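Local coordinates for protein tryptophan synthase alpha chain (Aquifex aeolicus, PDB 2EKC) that probably cleaves indoleglycerol phosphate to indole and glyceraldehyde 3-phosphate, as the alpha subunit of the enzyme that makes tryptophan, at residues L111-R119 against E138-L148; Y30-L41 against E83-F92. All coordinates share one frame; numbering follows the deposited sequence.

Interaction 1 (L111-R119 against E138-L148); sequences LEKFCRLSR and ELKAVMKKYVL
Helices 111-119 and 138-145 run in broadly the same direction, their axes 9.5 Å apart at closest approach and crossing at -38°, with Glu112 opposite Val142 and Cys115 opposite Tyr146. At Tyr146 the second helix gives way to a Schellman motif in which Val147, with positive phi, is the C-prime residue: Leu148 N bonds to Met143 O and Val147 N to Lys144 O. The Tyr146 ring lies with one face against the backbone of Cys115 and Arg116, and its CD2 rests 3.5 Å from Cys115 CB. Its OH donates a short bond of 2.6 Å to Glu112 OE1, approaching on the anti side of the carboxylate. Lys145 NZ reaches the same Glu112 OE1 at 3.0 Å from the syn side and the opposite face, a hydrogen-bonded salt bridge, so two donors hold one oxygen. The Glu112 chain bends at chi2 (-77°), which swings its carboxylate across to them. These are neighbouring outer helices of the TIM barrel, following one another around its wall with strand 125-127 between them in sequence; Phe126 of that strand touches Cys115, Ser118, Met143 and Leu148. Cys115 SG meets Val142 CG1 at 3.7 Å, and Leu148 CD1 packs on Cys115 CB at 3.6 Å. At Tyr146 an alanine, lacking ring and hydroxyl, would probably open a gap beside Cys115 and Arg116 and leave Glu112 OE1 with Lys145 as its one donor across this contact. At one end Leu111 CD2 lies 3.6 Å from Glu138 CG; at the other, Val147 O sits over the centre of the Arg119 guanidinium, 3.2 Å from CZ, with the angle too poor for a hydrogen bond from NH1.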
loop_
_atom_site.group_PDB
_atom_site.type_symbol
_atom_site.label_atom_id
_atom_site.label_comp_id
_atom_site.label_asym_id
_atom_site.label_seq_id
_atom_site.Cartn_x
_atom_site.Cartn_y
_atom_site.Cartn_z
ATOM N N LEU A 111 -18.941 -6.129 6.388
ATOM C CA LEU A 111 -17.968 -5.264 7.055
ATOM C C LEU A 111 -17.354 -5.842 8.325
ATOM O O LEU A 111 -16.127 -5.935 8.431
ATOM C CB LEU A 111 -18.579 -3.895 7.369
ATOM C CG LEU A 111 -18.459 -2.852 6.256
ATOM C CD1 LEU A 111 -19.264 -3.297 5.052
ATOM C CD2 LEU A 111 -18.941 -1.499 6.756
ATOM N N GLU A 112 -18.193 -6.217 9.289
ATOM C CA GLU A 112 -17.694 -6.776 10.546
ATOM C C GLU A 112 -16.798 -7.981 10.288
ATOM O O GLU A 112 -15.659 -8.028 10.752
ATOM C CB GLU A 112 -18.852 -7.207 11.450
ATOM C CG GLU A 112 -19.718 -6.072 11.995
ATOM C CD GLU A 112 -19.065 -5.318 13.145
ATOM O OE1 GLU A 112 -18.383 -5.958 13.975
ATOM O OE2 GLU A 112 -19.255 -4.085 13.231
ATOM N N LYS A 113 -17.314 -8.955 9.544
ATOM C CA LYS A 113 -16.547 -10.160 9.245
ATOM C C LYS A 113 -15.241 -9.856 8.517
ATOM O O LYS A 113 -14.187 -10.382 8.874
ATOM C CB LYS A 113 -17.377 -11.131 8.403
ATOM C CG LYS A 113 -16.608 -12.377 8.003
ATOM C CD LYS A 113 -17.414 -13.316 7.121
ATOM C CE LYS A 113 -18.565 -13.949 7.865
ATOM N NZ LYS A 113 -19.188 -15.033 7.043
ATOM N N PHE A 114 -15.320 -9.010 7.496
ATOM C CA PHE A 114 -14.144 -8.641 6.709
ATOM C C PHE A 114 -13.047 -8.087 7.613
ATOM O O PHE A 114 -11.889 -8.512 7.544
ATOM C CB PHE A 114 -14.530 -7.602 5.650
ATOM C CG PHE A 114 -13.485 -7.389 4.592
ATOM C CD1 PHE A 114 -12.421 -6.515 4.804
ATOM C CD2 PHE A 114 -13.566 -8.060 3.378
ATOM C CE1 PHE A 114 -11.455 -6.312 3.817
ATOM C CE2 PHE A 114 -12.603 -7.865 2.386
ATOM C CZ PHE A 114 -11.547 -6.989 2.605
ATOM N N CYS A 115 -13.416 -7.144 8.471
ATOM C CA CYS A 115 -12.454 -6.545 9.379
ATOM C C CYS A 115 -11.958 -7.546 10.417
ATOM O O CYS A 115 -10.764 -7.588 10.713
ATOM C CB CYS A 115 -13.067 -5.318 10.060
ATOM S SG CYS A 115 -13.298 -3.904 8.931
ATOM N N ARG A 116 -12.870 -8.356 10.954
ATOM C CA ARG A 116 -12.514 -9.370 11.953
ATOM C C ARG A 116 -11.439 -10.297 11.389
ATOM O O ARG A 116 -10.394 -10.500 12.000
ATOM C CB ARG A 116 -13.748 -10.207 12.336
ATOM C CG ARG A 116 -13.532 -11.231 13.445
ATOM C CD ARG A 116 -14.729 -12.184 13.532
ATOM N NE ARG A 116 -14.633 -13.280 12.566
ATOM C CZ ARG A 116 -15.677 -13.904 12.024
ATOM N NH1 ARG A 116 -16.911 -13.545 12.341
ATOM N NH2 ARG A 116 -15.484 -14.898 11.167
ATOM N N LEU A 117 -11.708 -10.865 10.220
ATOM C CA LEU A 117 -10.761 -11.770 9.580
ATOM C C LEU A 117 -9.422 -11.113 9.258
ATOM O O LEU A 117 -8.365 -11.702 9.494
ATOM C CB LEU A 117 -11.376 -12.356 8.306
ATOM C CG LEU A 117 -12.549 -13.307 8.570
ATOM C CD1 LEU A 117 -13.231 -13.675 7.268
ATOM C CD2 LEU A 117 -12.041 -14.548 9.290
ATOM N N SER A 118 -9.466 -9.903 8.708
ATOM C CA SER A 118 -8.237 -9.185 8.358
ATOM C C SER A 118 -7.332 -9.008 9.577
ATOM O O SER A 118 -6.130 -9.270 9.519
ATOM C CB SER A 118 -8.569 -7.803 7.772
ATOM O OG SER A 118 -9.206 -7.915 6.508
ATOM N N ARG A 119 -7.916 -8.562 10.683
ATOM C CA ARG A 119 -7.142 -8.349 11.899
ATOM C C ARG A 119 -6.540 -9.651 12.428
ATOM O O ARG A 119 -5.389 -9.678 12.856
ATOM C CB ARG A 119 -8.026 -7.713 12.975
ATOM C CG ARG A 119 -7.269 -7.216 14.193
ATOM C CD ARG A 119 -6.194 -6.222 13.779
ATOM N NE ARG A 119 -5.580 -5.542 14.917
ATOM C CZ ARG A 119 -4.502 -4.767 14.827
ATOM N NH1 ARG A 119 -3.915 -4.577 13.650
ATOM N NH2 ARG A 119 -4.015 -4.174 15.908
ATOM N N GLU A 138 -19.282 4.580 7.711
ATOM C CA GLU A 138 -19.586 3.269 8.262
ATOM C C GLU A 138 -18.338 2.391 8.294
ATOM O O GLU A 138 -18.081 1.705 9.282
ATOM C CB GLU A 138 -20.687 2.570 7.452
ATOM C CG GLU A 138 -20.986 1.163 7.956
ATOM C CD GLU A 138 -22.085 0.458 7.180
ATOM O OE1 GLU A 138 -22.072 0.509 5.928
ATOM O OE2 GLU A 138 -22.956 -0.164 7.826
ATOM N N LEU A 139 -17.565 2.415 7.215
ATOM C CA LEU A 139 -16.347 1.611 7.158
ATOM C C LEU A 139 -15.336 2.072 8.195
ATOM O O LEU A 139 -14.723 1.256 8.878
ATOM C CB LEU A 139 -15.712 1.689 5.767
ATOM C CG LEU A 139 -14.350 0.989 5.638
ATOM C CD1 LEU A 139 -14.498 -0.487 5.945
ATOM C CD2 LEU A 139 -13.798 1.186 4.229
ATOM N N LYS A 140 -15.149 3.381 8.305
ATOM C CA LYS A 140 -14.190 3.910 9.266
ATOM C C LYS A 140 -14.561 3.457 10.680
ATOM O O LYS A 140 -13.699 3.034 11.455
ATOM C CB LYS A 140 -14.151 5.441 9.198
ATOM C CG LYS A 140 -13.726 6.000 7.846
ATOM C CD LYS A 140 -13.741 7.524 7.856
ATOM C CE LYS A 140 -13.510 8.097 6.467
ATOM N NZ LYS A 140 -13.503 9.588 6.468
ATOM N N ALA A 141 -15.850 3.536 11.002
ATOM C CA ALA A 141 -16.336 3.133 12.320
ATOM C C ALA A 141 -15.994 1.679 12.632
ATOM O O ALA A 141 -15.527 1.375 13.726
ATOM C CB ALA A 141 -17.848 3.346 12.411
ATOM N N VAL A 142 -16.225 0.780 11.678
ATOM C CA VAL A 142 -15.927 -0.635 11.890
ATOM C C VAL A 142 -14.419 -0.860 11.987
ATOM O O VAL A 142 -13.946 -1.626 12.829
ATOM C CB VAL A 142 -16.486 -1.516 10.747
ATOM C CG1 VAL A 142 -16.209 -2.981 11.044
ATOM C CG2 VAL A 142 -17.980 -1.285 10.592
ATOM N N MET A 143 -13.664 -0.196 11.120
ATOM C CA MET A 143 -12.215 -0.337 11.147
ATOM C C MET A 143 -11.676 0.088 12.508
ATOM O O MET A 143 -10.757 -0.535 13.041
ATOM C CB MET A 143 -11.580 0.492 10.027
ATOM C CG MET A 143 -11.791 -0.126 8.645
ATOM S SD MET A 143 -11.086 0.822 7.283
ATOM C CE MET A 143 -9.322 0.502 7.513
ATOM N N LYS A 144 -12.252 1.146 13.071
ATOM C CA LYS A 144 -11.834 1.633 14.382
ATOM C C LYS A 144 -12.071 0.544 15.423
ATOM O O LYS A 144 -11.243 0.309 16.296
ATOM C CB LYS A 144 -12.628 2.881 14.770
ATOM C CG LYS A 144 -12.305 3.398 16.169
ATOM C CD LYS A 144 -13.275 4.483 16.609
ATOM C CE LYS A 144 -12.957 4.986 18.017
ATOM N NZ LYS A 144 -12.963 3.895 19.042
ATOM N N LYS A 145 -13.213 -0.121 15.313
ATOM C CA LYS A 145 -13.578 -1.190 16.231
ATOM C C LYS A 145 -12.571 -2.341 16.222
ATOM O O LYS A 145 -12.272 -2.913 17.269
ATOM C CB LYS A 145 -14.970 -1.718 15.876
ATOM C CG LYS A 145 -15.444 -2.881 16.736
ATOM C CD LYS A 145 -16.811 -3.366 16.283
ATOM C CE LYS A 145 -17.291 -4.542 17.115
ATOM N NZ LYS A 145 -18.679 -4.932 16.740
ATOM N N TYR A 146 -12.049 -2.674 15.044
ATOM C CA TYR A 146 -11.091 -3.769 14.914
ATOM C C TYR A 146 -9.643 -3.302 14.860
ATOM O O TYR A 146 -8.737 -4.071 14.538
ATOM C CB TYR A 146 -11.430 -4.614 13.678
ATOM C CG TYR A 146 -12.717 -5.397 13.838
ATOM C CD1 TYR A 146 -12.728 -6.645 14.462
ATOM C CD2 TYR A 146 -13.935 -4.857 13.430
ATOM C CE1 TYR A 146 -13.925 -7.335 14.678
ATOM C CE2 TYR A 146 -15.134 -5.535 13.642
ATOM C CZ TYR A 146 -15.122 -6.772 14.266
ATOM O OH TYR A 146 -16.313 -7.435 14.480
ATOM N N VAL A 147 -9.429 -2.034 15.189
ATOM C CA VAL A 147 -8.089 -1.464 15.206
ATOM C C VAL A 147 -7.343 -1.699 13.894
ATOM O O VAL A 147 -6.229 -2.231 13.877
ATOM C CB VAL A 147 -7.256 -2.044 16.378
ATOM C CG1 VAL A 147 -5.995 -1.223 16.579
ATOM C CG2 VAL A 147 -8.094 -2.058 17.656
ATOM N N LEU A 148 -7.986 -1.316 12.796
ATOM C CA LEU A 148 -7.402 -1.415 11.463
ATOM C C LEU A 148 -7.198 0.033 11.020
ATOM O O LEU A 148 -8.143 0.821 10.994
ATOM C CB LEU A 148 -8.359 -2.131 10.514
ATOM C CG LEU A 148 -8.520 -3.626 10.776
ATOM C CD1 LEU A 148 -9.695 -4.170 9.987
ATOM C CD2 LEU A 148 -7.229 -4.340 10.398
#

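Interaction 2 (Y30-L41 against E83-F92); sequences YETSLKAFKEVL and ELSETLRKEF
The axes of helices 30-41 and 83-91 come within 11.2 Å of each other, inclined at -33°, and Leu84 and Leu88 of the second helix reach into the first. Both are knobs in holes: Leu84 sits among Tyr30, Ser33, Leu34 and Phe37, and Leu88 among Leu34, Phe37, Lys38 and Leu41. The Leu34 side chain runs past both in the opposite direction, its CD1 4.0 Å from Leu88 CD2, while Leu88 CD1 comes to 3.7 Å from Phe37 CB. Two CH-pi contacts add to this packing. Leu84 CD2 stands over one face of the Phe37 ring, and Leu41 CB lies 3.6 Å from the centroid of Phe92, 17° off the ring normal. Leu41 CD1 covers the same ring, 3.4 Å from Phe92 CD2. Both helices belong to the outer layer of the TIM barrel and pack on strand 47-51, whose Leu48 touches Phe37 and Leu88; the Phe37 side chain is about 7 Å from that of Glu49, a predicted proton acceptor. No hydrogen bond joins the two helices directly. A chi1 of -171° turns Tyr30 so that its OH lies 3.4 Å from Leu84 CB, and there a water at the ring edge links it to Thr87 OG1. Lys38, its chain extended beyond CG, forms a long salt bridge from NZ to Glu91 OE2 (3.9 Å).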
loop_
_atom_site.group_PDB
_atom_site.type_symbol
_atom_site.label_atom_id
_atom_site.label_comp_id
_atom_site.label_asym_id
_atom_site.label_seq_id
_atom_site.Cartn_x
_atom_site.Cartn_y
_atom_site.Cartn_z
ATOM N N TYR A 30 -0.079 -18.396 -7.184
ATOM C CA TYR A 30 0.128 -18.254 -5.742
ATOM C C TYR A 30 1.572 -18.463 -5.298
ATOM O O TYR A 30 2.154 -17.588 -4.661
ATOM C CB TYR A 30 -0.774 -19.210 -4.951
ATOM C CG TYR A 30 -0.741 -18.939 -3.457
ATOM C CD1 TYR A 30 -1.569 -17.972 -2.886
ATOM C CD2 TYR A 30 0.153 -19.612 -2.626
ATOM C CE1 TYR A 30 -1.505 -17.681 -1.520
ATOM C CE2 TYR A 30 0.229 -19.327 -1.260
ATOM C CZ TYR A 30 -0.603 -18.361 -0.716
ATOM O OH TYR A 30 -0.525 -18.068 0.626
ATOM N N GLU A 31 2.145 -19.618 -5.631
ATOM C CA GLU A 31 3.522 -19.935 -5.241
ATOM C C GLU A 31 4.528 -18.853 -5.640
ATOM O O GLU A 31 5.311 -18.391 -4.811
ATOM C CB GLU A 31 3.950 -21.275 -5.843
ATOM C CG GLU A 31 5.372 -21.680 -5.473
ATOM C CD GLU A 31 5.763 -23.051 -6.010
ATOM O OE1 GLU A 31 5.661 -23.265 -7.238
ATOM O OE2 GLU A 31 6.179 -23.911 -5.201
ATOM N N THR A 32 4.504 -18.454 -6.908
ATOM C CA THR A 32 5.413 -17.425 -7.395
ATOM C C THR A 32 5.200 -16.099 -6.665
ATOM O O THR A 32 6.164 -15.428 -6.305
ATOM C CB THR A 32 5.233 -17.203 -8.908
ATOM O OG1 THR A 32 5.439 -18.440 -9.601
ATOM C CG2 THR A 32 6.228 -16.167 -9.422
ATOM N N SER A 33 3.943 -15.724 -6.434
ATOM C CA SER A 33 3.658 -14.471 -5.740
ATOM C C SER A 33 4.185 -14.504 -4.308
ATOM O O SER A 33 4.650 -13.494 -3.782
ATOM C CB SER A 33 2.148 -14.168 -5.742
ATOM O OG SER A 33 1.422 -14.979 -4.831
ATOM N N LEU A 34 4.124 -15.666 -3.674
ATOM C CA LEU A 34 4.616 -15.784 -2.305
ATOM C C LEU A 34 6.128 -15.584 -2.283
ATOM O O LEU A 34 6.657 -14.921 -1.395
ATOM C CB LEU A 34 4.258 -17.148 -1.724
ATOM C CG LEU A 34 4.722 -17.433 -0.295
ATOM C CD1 LEU A 34 4.140 -16.400 0.668
ATOM C CD2 LEU A 34 4.284 -18.839 0.095
ATOM N N LYS A 35 6.823 -16.148 -3.266
ATOM C CA LYS A 35 8.270 -15.988 -3.334
ATOM C C LYS A 35 8.598 -14.515 -3.553
ATOM O O LYS A 35 9.527 -13.981 -2.950
ATOM C CB LYS A 35 8.848 -16.845 -4.466
ATOM C CG LYS A 35 8.688 -18.336 -4.220
ATOM C CD LYS A 35 9.191 -19.167 -5.392
ATOM C CE LYS A 35 8.921 -20.646 -5.146
ATOM N NZ LYS A 35 9.304 -21.500 -6.303
ATOM N N ALA A 36 7.817 -13.861 -4.410
ATOM C CA ALA A 36 7.995 -12.441 -4.705
ATOM C C ALA A 36 7.845 -11.608 -3.430
ATOM O O ALA A 36 8.677 -10.748 -3.134
ATOM C CB ALA A 36 6.970 -11.997 -5.742
ATOM N N PHE A 37 6.769 -11.855 -2.689
ATOM C CA PHE A 37 6.518 -11.143 -1.436
ATOM C C PHE A 37 7.700 -11.298 -0.474
ATOM O O PHE A 37 8.168 -10.325 0.112
ATOM C CB PHE A 37 5.241 -11.675 -0.777
ATOM C CG PHE A 37 3.978 -10.973 -1.224
ATOM C CD1 PHE A 37 3.758 -9.640 -0.902
ATOM C CD2 PHE A 37 3.003 -11.654 -1.943
ATOM C CE1 PHE A 37 2.578 -8.993 -1.288
ATOM C CE2 PHE A 37 1.823 -11.019 -2.333
ATOM C CZ PHE A 37 1.611 -9.687 -2.003
ATOM N N LYS A 38 8.184 -12.523 -0.320
ATOM C CA LYS A 38 9.308 -12.781 0.569
ATOM C C LYS A 38 10.563 -12.040 0.104
ATOM O O LYS A 38 11.315 -11.501 0.917
ATOM C CB LYS A 38 9.579 -14.286 0.642
ATOM C CG LYS A 38 8.491 -15.058 1.376
ATOM C CD LYS A 38 8.772 -16.550 1.380
ATOM C CE LYS A 38 7.794 -17.292 2.277
ATOM N NZ LYS A 38 8.020 -18.764 2.241
ATOM N N GLU A 39 10.767 -11.997 -1.207
ATOM C CA GLU A 39 11.931 -11.338 -1.778
ATOM C C GLU A 39 11.945 -9.835 -1.509
ATOM O O GLU A 39 12.974 -9.286 -1.106
ATOM C CB GLU A 39 11.985 -11.592 -3.284
ATOM C CG GLU A 39 13.273 -11.143 -3.956
ATOM C CD GLU A 39 14.484 -11.920 -3.463
ATOM O OE1 GLU A 39 14.315 -13.097 -3.085
ATOM O OE2 GLU A 39 15.603 -11.363 -3.466
ATOM N N VAL A 40 10.814 -9.162 -1.718
ATOM C CA VAL A 40 10.781 -7.718 -1.490
ATOM C C VAL A 40 10.927 -7.386 -0.008
ATOM O O VAL A 40 11.470 -6.340 0.348
ATOM C CB VAL A 40 9.491 -7.047 -2.070
ATOM C CG1 VAL A 40 9.323 -7.437 -3.536
ATOM C CG2 VAL A 40 8.261 -7.421 -1.252
ATOM N N LEU A 41 10.467 -8.280 0.856
ATOM C CA LEU A 41 10.586 -8.055 2.292
ATOM C C LEU A 41 12.039 -8.223 2.727
ATOM O O LEU A 41 12.553 -7.440 3.527
ATOM C CB LEU A 41 9.696 -9.035 3.062
ATOM C CG LEU A 41 8.189 -8.796 2.911
ATOM C CD1 LEU A 41 7.424 -9.978 3.464
ATOM C CD2 LEU A 41 7.797 -7.508 3.623
ATOM N N GLU A 83 -4.344 -15.960 4.062
ATOM C CA GLU A 83 -3.436 -17.058 4.387
ATOM C C GLU A 83 -2.011 -16.585 4.105
ATOM O O GLU A 83 -1.088 -16.870 4.869
ATOM C CB GLU A 83 -3.755 -18.294 3.538
ATOM C CG GLU A 83 -2.739 -19.432 3.660
ATOM C CD GLU A 83 -2.718 -20.083 5.036
ATOM O OE1 GLU A 83 -2.452 -19.382 6.036
ATOM O OE2 GLU A 83 -2.963 -21.305 5.116
ATOM N N LEU A 84 -1.843 -15.854 3.006
ATOM C CA LEU A 84 -0.534 -15.325 2.627
ATOM C C LEU A 84 -0.085 -14.280 3.647
ATOM O O LEU A 84 1.082 -14.236 4.022
ATOM C CB LEU A 84 -0.592 -14.711 1.218
ATOM C CG LEU A 84 0.699 -14.084 0.667
ATOM C CD1 LEU A 84 0.729 -14.208 -0.846
ATOM C CD2 LEU A 84 0.794 -12.626 1.099
ATOM N N SER A 85 -1.013 -13.439 4.094
ATOM C CA SER A 85 -0.694 -12.421 5.096
ATOM C C SER A 85 -0.230 -13.116 6.380
ATOM O O SER A 85 0.799 -12.761 6.955
ATOM C CB SER A 85 -1.927 -11.558 5.402
ATOM O OG SER A 85 -1.704 -10.721 6.533
ATOM N N GLU A 86 -0.992 -14.107 6.826
ATOM C CA GLU A 86 -0.638 -14.830 8.043
ATOM C C GLU A 86 0.741 -15.485 7.903
ATOM O O GLU A 86 1.556 -15.444 8.823
ATOM C CB GLU A 86 -1.698 -15.890 8.355
ATOM C CG GLU A 86 -1.378 -16.742 9.580
ATOM C CD GLU A 86 -2.427 -17.807 9.844
ATOM O OE1 GLU A 86 -3.541 -17.453 10.289
ATOM O OE2 GLU A 86 -2.139 -18.999 9.598
ATOM N N THR A 87 1.000 -16.082 6.745
ATOM C CA THR A 87 2.280 -16.731 6.501
ATOM C C THR A 87 3.446 -15.745 6.585
ATOM O O THR A 87 4.468 -16.031 7.211
ATOM C CB THR A 87 2.290 -17.414 5.123
ATOM O OG1 THR A 87 1.318 -18.469 5.114
ATOM C CG2 THR A 87 3.661 -18.001 4.824
ATOM N N LEU A 88 3.288 -14.581 5.964
ATOM C CA LEU A 88 4.343 -13.569 5.972
ATOM C C LEU A 88 4.496 -12.919 7.346
ATOM O O LEU A 88 5.603 -12.573 7.758
ATOM C CB LEU A 88 4.049 -12.489 4.923
ATOM C CG LEU A 88 4.078 -12.919 3.451
ATOM C CD1 LEU A 88 3.737 -11.738 2.581
ATOM C CD2 LEU A 88 5.464 -13.462 3.093
ATOM N N ARG A 89 3.380 -12.751 8.046
ATOM C CA ARG A 89 3.390 -12.142 9.366
ATOM C C ARG A 89 4.299 -12.898 10.334
ATOM O O ARG A 89 4.960 -12.290 11.176
ATOM C CB ARG A 89 1.967 -12.081 9.932
ATOM C CG ARG A 89 1.892 -11.571 11.370
ATOM C CD ARG A 89 2.614 -10.240 11.509
ATOM N NE ARG A 89 1.905 -9.152 10.842
ATOM C CZ ARG A 89 2.504 -8.133 10.235
ATOM N NH1 ARG A 89 3.830 -8.061 10.200
ATOM N NH2 ARG A 89 1.775 -7.176 9.675
ATOM N N LYS A 90 4.341 -14.220 10.208
ATOM C CA LYS A 90 5.171 -15.028 11.091
ATOM C C LYS A 90 6.659 -14.787 10.861
ATOM O O LYS A 90 7.455 -14.850 11.795
ATOM C CB LYS A 90 4.857 -16.517 10.908
ATOM C CG LYS A 90 3.383 -16.865 11.069
ATOM C CD LYS A 90 3.171 -18.337 11.441
ATOM C CE LYS A 90 3.780 -19.291 10.423
ATOM N NZ LYS A 90 3.115 -19.223 9.097
ATOM N N GLU A 91 7.029 -14.491 9.619
ATOM C CA GLU A 91 8.428 -14.261 9.271
ATOM C C GLU A 91 8.874 -12.811 9.416
ATOM O O GLU A 91 10.052 -12.542 9.628
ATOM C CB GLU A 91 8.682 -14.725 7.838
ATOM C CG GLU A 91 8.207 -16.134 7.567
ATOM C CD GLU A 91 8.316 -16.508 6.107
ATOM O OE1 GLU A 91 9.450 -16.557 5.588
ATOM O OE2 GLU A 91 7.263 -16.748 5.477
ATOM N N PHE A 92 7.935 -11.878 9.295
ATOM C CA PHE A 92 8.247 -10.456 9.403
ATOM C C PHE A 92 7.273 -9.821 10.390
ATOM O O PHE A 92 6.337 -9.125 10.002
ATOM C CB PHE A 92 8.131 -9.808 8.021
ATOM C CG PHE A 92 9.041 -10.423 6.998
ATOM C CD1 PHE A 92 10.339 -9.957 6.835
ATOM C CD2 PHE A 92 8.619 -11.503 6.233
ATOM C CE1 PHE A 92 11.205 -10.559 5.927
ATOM C CE2 PHE A 92 9.478 -12.112 5.321
ATOM C CZ PHE A 92 10.773 -11.639 5.168
HETATM O O HOH W 1 0.969 -19.522 2.058
#

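In the fold
Interaction 2 comes first along the chain and closes before interaction 1 opens. Their centres lie 23 Å apart and their nearest atoms about 6 Å, without touching, on the outer helical layer of one eight-stranded parallel barrel. Interaction 2 joins helices 30-42 and 78-91, over strand 47-51; interaction 1 joins helices 111-120 and 133-145, over strand 125-127. Between them, helix 78-91 is tied to the turn after helix 111-120 by the salt bridges of Glu86 with Lys121 and Arg89 with Asp124, so the two pairs belong to a continuous wall. Interaction 2 approaches the predicted catalytic Glu49, whereas interaction 1 lies away from the annotated sites.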